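Local coordinates for Ets DNA-binding protein pokkuri (Drosophila melanogaster, PDB 1SV0), which represses transcription as an Ets-family DNA-binding regulator, holding back photoreceptor development against Ras signalling, and is represented here by its SAM (Pointed) domain, at residues L12-R15 with E16-L19. The protein carries 1 engineered substitution. Sequence-based numbering, arbitrary orientation.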
ATOM      1  N   LEU A  12      -8.456   2.511 -20.730  1.00 41.60           N
ATOM      2  CA  LEU A  12      -9.765   2.548 -21.372  1.00 40.74           C
ATOM      3  C   LEU A  12     -10.903   2.728 -20.364  1.00 39.78           C
ATOM      4  O   LEU A  12     -12.074   2.741 -20.737  1.00 39.67           O
ATOM      5  CB  LEU A  12      -9.990   1.265 -22.175  1.00 42.35           C
ATOM      6  CG  LEU A  12      -8.929   0.944 -23.234  1.00 45.24           C
ATOM      7  CD1 LEU A  12      -9.314  -0.321 -23.975  1.00 45.93           C
ATOM      8  CD2 LEU A  12      -8.796   2.105 -24.208  1.00 46.60           C
ATOM      9  N   TRP A  13     -10.562   2.879 -19.090  1.00 36.33           N
ATOM     10  CA  TRP A  13     -11.583   3.041 -18.059  1.00 35.75           C
ATOM     11  C   TRP A  13     -12.398   4.314 -18.168  1.00 34.52           C
ATOM     12  O   TRP A  13     -11.881   5.372 -18.520  1.00 33.88           O
ATOM     13  CB  TRP A  13     -10.958   2.993 -16.657  1.00 32.99           C
ATOM     14  CG  TRP A  13     -10.450   1.648 -16.263  1.00 33.50           C
ATOM     15  CD1 TRP A  13     -10.706   0.459 -16.886  1.00 33.18           C
ATOM     16  CD2 TRP A  13      -9.632   1.339 -15.128  1.00 32.04           C
ATOM     17  NE1 TRP A  13     -10.098  -0.571 -16.210  1.00 33.13           N
ATOM     18  CE2 TRP A  13      -9.435  -0.058 -15.124  1.00 31.68           C
ATOM     19  CE3 TRP A  13      -9.048   2.109 -14.112  1.00 32.18           C
ATOM     20  CZ2 TRP A  13      -8.680  -0.706 -14.142  1.00 31.00           C
ATOM     21  CZ3 TRP A  13      -8.291   1.460 -13.131  1.00 32.03           C
ATOM     22  CH2 TRP A  13      -8.118   0.068 -13.156  1.00 31.54           C
ATOM     23  N   SER A  14     -13.683   4.200 -17.854  1.00 34.61           N
ATOM     24  CA  SER A  14     -14.583   5.348 -17.853  1.00 35.85           C
ATOM     25  C   SER A  14     -14.343   6.023 -16.501  1.00 36.45           C
ATOM     26  O   SER A  14     -13.562   5.516 -15.693  1.00 33.87           O
ATOM     27  CB  SER A  14     -16.035   4.871 -17.931  1.00 36.61           C
ATOM     28  OG  SER A  14     -16.373   4.112 -16.775  1.00 36.18           O
ATOM     29  N   ARG A  15     -15.002   7.151 -16.246  1.00 37.17           N
ATOM     30  CA  ARG A  15     -14.835   7.822 -14.959  1.00 37.42           C
ATOM     31  C   ARG A  15     -15.348   6.921 -13.835  1.00 37.21           C
ATOM     32  O   ARG A  15     -14.723   6.820 -12.774  1.00 32.99           O
ATOM     33  CB  ARG A  15     -15.599   9.151 -14.914  1.00 40.78           C
ATOM     34  CG  ARG A  15     -14.898  10.305 -15.614  1.00 45.99           C
ATOM     35  CD  ARG A  15     -15.598  11.627 -15.320  1.00 50.06           C
ATOM     36  NE  ARG A  15     -14.814  12.778 -15.767  1.00 53.66           N
ATOM     37  CZ  ARG A  15     -15.128  14.045 -15.505  1.00 55.85           C
ATOM     38  NH1 ARG A  15     -16.216  14.331 -14.798  1.00 56.39           N
ATOM     39  NH2 ARG A  15     -14.347  15.028 -15.939  1.00 57.46           N
ATOM     40  N   GLU A  16     -16.487   6.271 -14.064  1.00 35.79           N
ATOM     41  CA  GLU A  16     -17.038   5.405 -13.038  1.00 36.09           C
ATOM     42  C   GLU A  16     -16.171   4.169 -12.823  1.00 34.49           C
ATOM     43  O   GLU A  16     -16.120   3.645 -11.713  1.00 34.77           O
ATOM     44  CB  GLU A  16     -18.477   4.998 -13.367  1.00 39.77           C
ATOM     45  CG  GLU A  16     -19.133   4.166 -12.249  1.00 44.43           C
ATOM     46  CD  GLU A  16     -18.906   4.748 -10.843  1.00 47.95           C
ATOM     47  OE1 GLU A  16     -19.294   5.918 -10.604  1.00 49.47           O
ATOM     48  OE2 GLU A  16     -18.342   4.032  -9.975  1.00 42.65           O
ATOM     49  N   ASP A  17     -15.489   3.706 -13.870  1.00 33.38           N
ATOM     50  CA  ASP A  17     -14.599   2.546 -13.735  1.00 32.93           C
ATOM     51  C   ASP A  17     -13.471   2.971 -12.799  1.00 31.14           C
ATOM     52  O   ASP A  17     -13.053   2.211 -11.926  1.00 30.76           O
ATOM     53  CB  ASP A  17     -13.968   2.134 -15.074  1.00 34.74           C
ATOM     54  CG  ASP A  17     -14.967   1.524 -16.049  1.00 39.51           C
ATOM     55  OD1 ASP A  17     -15.886   0.806 -15.599  1.00 37.43           O
ATOM     56  OD2 ASP A  17     -14.812   1.748 -17.273  1.00 40.14           O
ATOM     57  N   VAL A  18     -12.983   4.193 -13.002  1.00 29.15           N
ATOM     58  CA  VAL A  18     -11.905   4.738 -12.189  1.00 29.06           C
ATOM     59  C   VAL A  18     -12.310   4.788 -10.715  1.00 27.26           C
ATOM     60  O   VAL A  18     -11.509   4.466  -9.837  1.00 27.69           O
ATOM     61  CB  VAL A  18     -11.501   6.162 -12.677  1.00 28.56           C
ATOM     62  CG1 VAL A  18     -10.661   6.876 -11.624  1.00 24.68           C
ATOM     63  CG2 VAL A  18     -10.701   6.052 -13.972  1.00 29.57           C
ATOM     64  N   LEU A  19     -13.550   5.172 -10.437  1.00 28.33           N
ATOM     65  CA  LEU A  19     -13.991   5.251  -9.049  1.00 27.92           C
ATOM     66  C   LEU A  19     -14.096   3.867  -8.415  1.00 27.18           C
ATOM     67  O   LEU A  19     -13.763   3.696  -7.246  1.00 26.95           O
ATOM     68  CB  LEU A  19     -15.333   5.978  -8.946  1.00 30.00           C
ATOM     69  CG  LEU A  19     -15.336   7.438  -9.427  1.00 34.45           C
ATOM     70  CD1 LEU A  19     -16.724   8.034  -9.216  1.00 36.41           C
ATOM     71  CD2 LEU A  19     -14.297   8.249  -8.672  1.00 33.87           C
TER
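Ser14 and Asp17 grip each other in a capping box that starts helix 15-28 of this SAM domain. The Ser14 backbone N donates its hydrogen to Asp17 OD2 over 2.8 Å in a nearly straight bond (175°). It reaches the oxygen on its anti side, tilted 27° from the carboxylate plane. In return Ser14 OG, at the N-cap, accepts from Asp17 N at 3.1 Å; a chi1 of 64° turns the hydroxyl back over the helix start, within reach of the Asp17 amide. Two backbone bonds then carry the helix onward, Val18 N to Ser14 O and Leu19 N to Arg15 O. An alanine at Asp17 would remove the carboxylate and is likely to leave Ser14 N without its acceptor, with the helix start less firmly fixed. On the buried side, Trp13 turns its indole into the domain, where NE1 bonds to Pro7 O and the ring meets Phe21 and touches Leu69 and Leu72 of helix 62-77. Trp13 CB packs 3.5 Å from Asp17 CB. Val18 CG2 sits at the edge of the indole, near its plane, and is 4.1 Å from Trp13 CB.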